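Local coordinates for protein cycloalternan-forming enzyme (Listeria monocytogenes serovar 1/2a, PDB 5F7U) that is a multidomain enzyme of glycoside hydrolase family 31, with a TIM-barrel domain set among beta-rich domains, and binds glycans and magnesium ions, at residues 507-512 with 568-573; 572-575 with 580-583; 302-307 with 587-592. The protein carries 1 engineered substitution. All blocks are in the same frame, centred on the assembly; numbering follows the deposited sequence. Where two conformers were deposited one is given.

Contact 1: 507-512 with 568-573; sequences LDFTNK and SSYFDF
Phe509 carries this contact alone from its side, turning its ring toward Ser569 and Tyr570 on helix 555-577, the helix that runs between TIM-barrel strands 534-536 and 584-585. With CG beside the backbone N (chi1 -73°), the ring presents its CD1-CE1-CZ run to the helix. Phe509 CD1 meets Ser569 CB obliquely at 3.6 Å, and Phe509 CZ lies 4.0 Å from Tyr570 CE1. The two rings are inclined to each other: Phe509 CZ reaches the edge of the tyrosine near its plane, while Tyr570 CE1 approaches the phenylalanine at a slant. Leu507 CD1 sits over the centre of one Phe509 face, 3.6 Å above it, and Val515 of helix 512-520 adds apolar cover. The polar ends on the helix look elsewhere: Ser569 OG hydrogen-bonds to Asp565 O one turn back, and Tyr570 OH is bound to Gln457 OE1 and Trp518 NE1, which fixes the ring that Phe509 touches. Phe534 packs edge-to-face against that same ring.

The loop bearing Phe509 is tightly folded. A type I turn runs from Asp508 to Asn511, whose side chain then N-caps helix 512-520 by accepting from Ala514 N. Inside it is an Asx turn: Asp508 OD1 takes Thr510 N at 2.8 Å from above the carboxylate plane. Ser550 N holds the other oxygen, OD2. Thr510 OG1, itself also hydrogen-bonded to Ser550 OG, supplies a second donor to Asp508 OD1, on its syn side, at 2.6 Å.

Contact 2: 572-575 with 580-583; sequences DFAK and EAVS
Lys575 and Ala581 bring their CA atoms to 5.3 Å as the backbone leaves the end of helix 555-577, turns, and runs back alongside its last residues in an extended course toward strand 584-585. This is an alpha-beta loop of the TIM barrel, where the outer helix hands over to the next strand of the inner wall.

Two methyl groups form the centre of the contact. Ala574 CB and Ala581 CB both point across the gap and meet at 3.7 Å, and Ala581 CB also lies 3.9 Å from Ala574 C, so the methyl rests against the helix backbone as well as its side chain. Such small side chains let the returning chain lie close to the helix. Leu526 of helix 523-527 touches Ala574 and Phe573, adding an apolar neighbour on the helix side.

Lys575 contributes the flank with its aliphatic chain. Its CG passes 3.8 Å from Ala581 O, whereas the bend at chi3 (85°) carries the rest of the chain off, leaving NZ 6.2 Å from Ala581 O. The lysine therefore touches that carbonyl oxygen through a methylene and not through its ammonium group; its side chain also leans on Thr358.

Beyond Ala581 the chain is already threading into the barrel wall. Val582 turns its side chain away from the helix onto Pro361 and Trp363, and its backbone bonds to Asp532, just before strand 534-536; Ser583 bonds to Ile597 of strand 597-599. At the start of the segment, Glu580 N is held by Asn578 OD1, and Glu580 O accepts a hydrogen bond from Trp363 NE1.

Contact 3: 302-307 with 587-592; sequences NSDFHS and SGTSGA
Asp304, on a loop of the galactose mutarotase-like beta domain, meets with its carboxylate Thr589 on the loop that follows TIM-barrel strand 584-585, so the contact bridges two domains. Its side chain closes in step by step: CB stands 5.6 Å from Thr589 CG2, and CG 4.9 Å from that methyl. With CG set beside the backbone N (chi1 -70°), the carboxylate crosses the threonine at a slant, and Asp304 OD1 comes within 4.1 Å of Thr589 CG2. The other oxygen, OD2, forms a salt bridge with Arg561 NE of helix 555-577; the same arginine donates through NH2 to Ser590 O and so grips both loops.

Between the loops themselves, the polar link runs through water. One water donates to Thr589 OG1 at 2.8 Å and also lies within bonding distance of Asp304 OD1 (2.9 Å) and Ser303 O. It has too few protons for every acceptor around it, so the last two probably share one. Thr589 OG1 also bonds to Ala287 O.

Each loop is braced from within. In the type II turn from Thr589 to Ala592, Ala592 N binds Thr589 O; in an ST turn, Phe305 N donates to Ser303 OG at 3.2 Å.

How the contacts relate
From the N terminus, the chain first passes 302-307 in the beta domain, and contact 3 closes the longest loop when 587-592 comes up against it, tying that domain to the TIM barrel. Contacts 1 and 2 are both nested inside. Contact 1 joins the loop before helix 512-520 to helix 555-577; contact 2 opens on the same helix, sharing Asp572 and Phe573, and closes a short turn at 580-583. These two touch directly, Phe571 CA lying 3.4 Å from Ser583 OG. Contact 3 touches neither through space, its nearest atoms staying about 6 Å from contact 1, though its segment 587-592 follows soon after 580-583 along the chain.

Contact 1: 507-512 with 568-573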
loop_
_atom_site.group_PDB
_atom_site.type_symbol
_atom_site.label_atom_id
_atom_site.label_comp_id
_atom_site.label_asym_id
_atom_site.label_seq_id
_atom_site.Cartn_x
_atom_site.Cartn_y
_atom_site.Cartn_z
ATOM N N LEU A 507 26.680 -5.289 4.482
ATOM C CA LEU A 507 27.246 -3.948 4.575
ATOM C C LEU A 507 26.529 -3.214 5.701
ATOM O O LEU A 507 25.302 -3.221 5.774
ATOM C CB LEU A 507 27.092 -3.202 3.236
ATOM C CG LEU A 507 27.807 -1.861 2.997
ATOM C CD1 LEU A 507 27.118 -0.664 3.646
ATOM C CD2 LEU A 507 29.288 -1.936 3.384
ATOM N N ASP A 508 27.290 -2.594 6.598
ATOM C CA ASP A 508 26.665 -1.832 7.664
ATOM C C ASP A 508 26.193 -0.470 7.158
ATOM O O ASP A 508 26.979 0.487 7.112
ATOM C CB ASP A 508 27.628 -1.683 8.847
ATOM C CG ASP A 508 27.025 -0.890 10.010
ATOM O OD1 ASP A 508 25.862 -0.399 9.912
ATOM O OD2 ASP A 508 27.725 -0.771 11.043
ATOM N N PHE A 509 24.910 -0.382 6.792
ATOM C CA PHE A 509 24.336 0.861 6.261
ATOM C C PHE A 509 24.203 1.988 7.281
ATOM O O PHE A 509 23.866 3.110 6.910
ATOM C CB PHE A 509 23.041 0.598 5.462
ATOM C CG PHE A 509 23.307 -0.036 4.135
ATOM C CD1 PHE A 509 23.645 0.751 3.030
ATOM C CD2 PHE A 509 23.300 -1.427 3.997
ATOM C CE1 PHE A 509 23.936 0.161 1.798
ATOM C CE2 PHE A 509 23.582 -2.020 2.770
ATOM C CZ PHE A 509 23.913 -1.217 1.670
ATOM N N THR A 510 24.535 1.712 8.542
ATOM C CA THR A 510 24.597 2.770 9.574
ATOM C C THR A 510 25.932 3.521 9.540
ATOM O O THR A 510 26.087 4.567 10.188
ATOM C CB THR A 510 24.321 2.255 11.023
ATOM O OG1 THR A 510 25.454 1.563 11.564
ATOM C CG2 THR A 510 23.081 1.376 11.095
ATOM N N ASN A 511 26.889 2.973 8.792
ATOM C CA ASN A 511 28.261 3.448 8.776
ATOM C C ASN A 511 28.439 4.272 7.496
ATOM O O ASN A 511 28.518 3.708 6.414
ATOM C CB ASN A 511 29.200 2.225 8.847
ATOM C CG ASN A 511 30.683 2.579 8.824
ATOM O OD1 ASN A 511 31.086 3.632 8.330
ATOM N ND2 ASN A 511 31.508 1.664 9.321
ATOM N N LYS A 512 28.485 5.604 7.627
ATOM C CA LYS A 512 28.526 6.485 6.450
ATOM C C LYS A 512 29.710 6.183 5.519
ATOM O O LYS A 512 29.540 6.156 4.300
ATOM C CB LYS A 512 28.496 7.967 6.863
ATOM C CG LYS A 512 28.280 8.947 5.707
ATOM C CD LYS A 512 28.660 10.363 6.141
ATOM C CE LYS A 512 28.772 11.313 4.950
ATOM N NZ LYS A 512 28.812 12.723 5.430
ATOM N N SER A 568 17.065 3.229 1.658
ATOM C CA SER A 568 17.215 4.688 1.611
ATOM C C SER A 568 18.618 5.094 1.158
ATOM O O SER A 568 18.754 6.063 0.395
ATOM C CB SER A 568 16.871 5.335 2.955
ATOM O OG SER A 568 17.794 4.968 3.971
ATOM N N SER A 569 19.646 4.349 1.581
ATOM C CA SER A 569 21.029 4.693 1.186
ATOM C C SER A 569 21.191 4.639 -0.324
ATOM O O SER A 569 21.758 5.567 -0.929
ATOM C CB SER A 569 22.057 3.780 1.848
ATOM O OG SER A 569 22.162 4.064 3.232
ATOM N N TYR A 570 20.691 3.559 -0.926
ATOM C CA TYR A 570 20.755 3.406 -2.373
ATOM C C TYR A 570 19.894 4.424 -3.112
ATOM O O TYR A 570 20.307 4.932 -4.157
ATOM C CB TYR A 570 20.299 2.025 -2.767
ATOM C CG TYR A 570 21.369 0.988 -2.978
ATOM C CD1 TYR A 570 21.818 0.194 -1.918
ATOM C CD2 TYR A 570 21.864 0.731 -4.260
ATOM C CE1 TYR A 570 22.754 -0.825 -2.131
ATOM C CE2 TYR A 570 22.800 -0.278 -4.485
ATOM C CZ TYR A 570 23.236 -1.058 -3.412
ATOM O OH TYR A 570 24.135 -2.098 -3.615
ATOM N N PHE A 571 18.684 4.678 -2.598
ATOM C CA PHE A 571 17.754 5.617 -3.233
ATOM C C PHE A 571 18.382 7.017 -3.297
ATOM O O PHE A 571 18.387 7.651 -4.358
ATOM C CB PHE A 571 16.421 5.677 -2.460
ATOM C CG PHE A 571 15.406 6.643 -3.044
ATOM C CD1 PHE A 571 14.738 6.352 -4.242
ATOM C CD2 PHE A 571 15.101 7.834 -2.383
ATOM C CE1 PHE A 571 13.802 7.246 -4.776
ATOM C CE2 PHE A 571 14.181 8.734 -2.915
ATOM C CZ PHE A 571 13.518 8.438 -4.108
ATOM N N ASP A 572 18.912 7.470 -2.156
ATOM C CA ASP A 572 19.557 8.793 -2.064
ATOM C C ASP A 572 20.792 8.864 -2.944
ATOM O O ASP A 572 21.022 9.863 -3.634
ATOM C CB ASP A 572 19.973 9.111 -0.625
ATOM C CG ASP A 572 18.785 9.287 0.312
ATOM O OD1 ASP A 572 17.631 9.345 -0.166
ATOM O OD2 ASP A 572 19.027 9.348 1.542
ATOM N N PHE A 573 21.584 7.797 -2.920
ATOM C CA PHE A 573 22.796 7.743 -3.750
ATOM C C PHE A 573 22.476 7.858 -5.244
ATOM O O PHE A 573 23.087 8.674 -5.948
ATOM C CB PHE A 573 23.598 6.477 -3.453
ATOM C CG PHE A 573 24.657 6.174 -4.480
ATOM C CD1 PHE A 573 25.757 7.017 -4.631
ATOM C CD2 PHE A 573 24.550 5.038 -5.289
ATOM C CE1 PHE A 573 26.756 6.737 -5.590
ATOM C CE2 PHE A 573 25.538 4.751 -6.237
ATOM C CZ PHE A 573 26.629 5.605 -6.394
#

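Contact 2: 572-575 with 580-583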
loop_
_atom_site.group_PDB
_atom_site.type_symbol
_atom_site.label_atom_id
_atom_site.label_comp_id
_atom_site.label_asym_id
_atom_site.label_seq_id
_atom_site.Cartn_x
_atom_site.Cartn_y
_atom_site.Cartn_z
ATOM N N ASP A 572 18.912 7.470 -2.156
ATOM C CA ASP A 572 19.557 8.793 -2.064
ATOM C C ASP A 572 20.792 8.864 -2.944
ATOM O O ASP A 572 21.022 9.863 -3.634
ATOM C CB ASP A 572 19.973 9.111 -0.625
ATOM C CG ASP A 572 18.785 9.287 0.312
ATOM O OD1 ASP A 572 17.631 9.345 -0.166
ATOM O OD2 ASP A 572 19.027 9.348 1.542
ATOM N N PHE A 573 21.584 7.797 -2.920
ATOM C CA PHE A 573 22.796 7.743 -3.750
ATOM C C PHE A 573 22.476 7.858 -5.244
ATOM O O PHE A 573 23.087 8.674 -5.948
ATOM C CB PHE A 573 23.598 6.477 -3.453
ATOM C CG PHE A 573 24.657 6.174 -4.480
ATOM C CD1 PHE A 573 25.757 7.017 -4.631
ATOM C CD2 PHE A 573 24.550 5.038 -5.289
ATOM C CE1 PHE A 573 26.756 6.737 -5.590
ATOM C CE2 PHE A 573 25.538 4.751 -6.237
ATOM C CZ PHE A 573 26.629 5.605 -6.394
ATOM N N ALA A 574 21.533 7.053 -5.728
ATOM C CA ALA A 574 21.178 7.067 -7.148
ATOM C C ALA A 574 20.657 8.445 -7.572
ATOM O O ALA A 574 21.077 8.968 -8.598
ATOM C CB ALA A 574 20.172 5.970 -7.460
ATOM N N LYS A 575 19.786 9.029 -6.749
ATOM C CA LYS A 575 19.212 10.355 -6.998
ATOM C C LYS A 575 20.241 11.468 -7.015
ATOM O O LYS A 575 20.096 12.452 -7.766
ATOM C CB LYS A 575 18.126 10.658 -5.961
ATOM C CG LYS A 575 16.735 10.365 -6.455
ATOM C CD LYS A 575 15.662 10.998 -5.557
ATOM C CE LYS A 575 15.384 12.437 -5.944
ATOM N NZ LYS A 575 14.171 13.008 -5.266
ATOM N N GLU A 580 16.297 11.601 -11.699
ATOM C CA GLU A 580 15.135 10.818 -12.144
ATOM C C GLU A 580 15.225 9.334 -11.775
ATOM O O GLU A 580 14.422 8.528 -12.264
ATOM C CB GLU A 580 14.960 10.937 -13.660
ATOM C CG GLU A 580 14.562 12.311 -14.162
ATOM C CD GLU A 580 13.092 12.366 -14.538
ATOM O OE1 GLU A 580 12.691 11.747 -15.575
ATOM O OE2 GLU A 580 12.331 13.027 -13.789
ATOM N N ALA A 581 16.194 8.977 -10.930
ATOM C CA ALA A 581 16.400 7.575 -10.529
ATOM C C ALA A 581 15.340 7.126 -9.538
ATOM O O ALA A 581 14.913 7.894 -8.679
ATOM C CB ALA A 581 17.783 7.383 -9.932
ATOM N N VAL A 582 14.914 5.875 -9.668
ATOM C CA VAL A 582 13.847 5.318 -8.828
ATOM C C VAL A 582 14.341 4.005 -8.219
ATOM O O VAL A 582 14.959 3.208 -8.927
ATOM C CB VAL A 582 12.611 5.029 -9.708
ATOM C CG1 VAL A 582 11.530 4.259 -8.954
ATOM C CG2 VAL A 582 12.041 6.341 -10.232
ATOM N N SER A 583 14.056 3.770 -6.931
ATOM C CA SER A 583 14.263 2.449 -6.314
ATOM C C SER A 583 12.998 1.593 -6.315
ATOM O O SER A 583 11.882 2.127 -6.276
ATOM C CB SER A 583 14.733 2.612 -4.874
ATOM O OG SER A 583 16.030 3.198 -4.841
#

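Contact 3: 302-307 with 587-592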
loop_
_atom_site.group_PDB
_atom_site.type_symbol
_atom_site.label_atom_id
_atom_site.label_comp_id
_atom_site.label_asym_id
_atom_site.label_seq_id
_atom_site.Cartn_x
_atom_site.Cartn_y
_atom_site.Cartn_z
ATOM N N ASN A 302 6.671 4.228 18.556
ATOM C CA ASN A 302 7.901 4.751 17.980
ATOM C C ASN A 302 9.114 3.991 18.485
ATOM O O ASN A 302 9.749 4.394 19.467
ATOM C CB ASN A 302 8.033 6.256 18.280
ATOM C CG ASN A 302 9.286 6.868 17.653
ATOM O OD1 ASN A 302 9.821 6.343 16.679
ATOM N ND2 ASN A 302 9.765 7.966 18.231
ATOM N N SER A 303 9.387 2.857 17.847
ATOM C CA SER A 303 10.559 2.041 18.167
ATOM C C SER A 303 10.808 1.073 17.035
ATOM O O SER A 303 9.866 0.555 16.446
ATOM C CB SER A 303 10.293 1.200 19.424
ATOM O OG SER A 303 11.462 0.450 19.759
ATOM N N ASP A 304 12.081 0.796 16.784
ATOM C CA ASP A 304 12.452 -0.210 15.802
ATOM C C ASP A 304 12.525 -1.612 16.387
ATOM O O ASP A 304 12.649 -2.569 15.625
ATOM C CB ASP A 304 13.792 0.160 15.140
ATOM C CG ASP A 304 13.671 1.379 14.234
ATOM O OD1 ASP A 304 12.569 1.590 13.693
ATOM O OD2 ASP A 304 14.681 2.096 14.073
ATOM N N PHE A 305 12.436 -1.750 17.718
ATOM C CA PHE A 305 12.406 -3.105 18.312
ATOM C C PHE A 305 11.149 -3.857 17.868
ATOM O O PHE A 305 10.138 -3.245 17.536
ATOM C CB PHE A 305 12.428 -3.048 19.842
ATOM C CG PHE A 305 13.769 -2.667 20.430
ATOM C CD1 PHE A 305 14.787 -3.605 20.553
ATOM C CD2 PHE A 305 13.992 -1.375 20.913
ATOM C CE1 PHE A 305 16.019 -3.251 21.110
ATOM C CE2 PHE A 305 15.214 -1.022 21.489
ATOM C CZ PHE A 305 16.240 -1.955 21.574
ATOM N N HIS A 306 11.236 -5.186 17.848
ATOM C CA HIS A 306 10.044 -6.009 17.619
ATOM C C HIS A 306 8.937 -5.669 18.633
ATOM O O HIS A 306 9.194 -5.497 19.829
ATOM C CB HIS A 306 10.417 -7.484 17.726
ATOM C CG HIS A 306 9.240 -8.383 17.930
ATOM N ND1 HIS A 306 8.967 -8.978 19.141
ATOM C CD2 HIS A 306 8.256 -8.772 17.084
ATOM C CE1 HIS A 306 7.868 -9.705 19.029
ATOM N NE2 HIS A 306 7.418 -9.598 17.791
ATOM N N SER A 307 7.715 -5.567 18.129
ATOM C CA SER A 307 6.536 -5.443 18.973
ATOM C C SER A 307 5.488 -6.468 18.512
ATOM O O SER A 307 5.495 -6.926 17.341
ATOM C CB SER A 307 5.956 -4.019 18.920
ATOM O OG SER A 307 5.712 -3.600 17.577
ATOM N N SER A 587 11.404 -4.652 1.279
ATOM C CA SER A 587 11.474 -4.737 2.736
ATOM C C SER A 587 11.635 -3.391 3.391
ATOM O O SER A 587 12.300 -2.515 2.843
ATOM C CB SER A 587 12.652 -5.611 3.168
ATOM O OG SER A 587 12.585 -5.831 4.580
ATOM N N GLY A 588 11.064 -3.235 4.587
ATOM C CA GLY A 588 11.318 -2.011 5.348
ATOM C C GLY A 588 10.438 -1.867 6.570
ATOM O O GLY A 588 9.665 -2.763 6.906
ATOM N N THR A 589 10.595 -0.735 7.252
ATOM C CA THR A 589 9.751 -0.438 8.409
ATOM C C THR A 589 9.262 1.013 8.305
ATOM O O THR A 589 9.257 1.576 7.209
ATOM C CB THR A 589 10.462 -0.808 9.740
ATOM O OG1 THR A 589 9.514 -0.730 10.815
ATOM C CG2 THR A 589 11.657 0.093 9.983
ATOM N N SER A 590 8.809 1.608 9.412
ATOM C CA SER A 590 8.397 3.022 9.386
ATOM C C SER A 590 9.480 3.894 8.746
ATOM O O SER A 590 10.675 3.748 9.046
ATOM C CB SER A 590 8.133 3.530 10.800
ATOM O OG SER A 590 9.318 3.496 11.558
ATOM N N GLY A 591 9.051 4.778 7.841
ATOM C CA GLY A 591 9.975 5.619 7.043
ATOM C C GLY A 591 10.306 5.029 5.682
ATOM O O GLY A 591 10.862 5.733 4.835
ATOM N N ALA A 592 9.974 3.749 5.456
ATOM C CA ALA A 592 10.206 3.129 4.139
ATOM C C ALA A 592 9.667 4.010 3.009
ATOM O O ALA A 592 10.262 4.096 1.935
ATOM C CB ALA A 592 9.540 1.770 4.072
HETATM O O HOH W 1 9.923 0.600 13.201
HETATM O O HOH W 2 8.945 2.816 14.581
#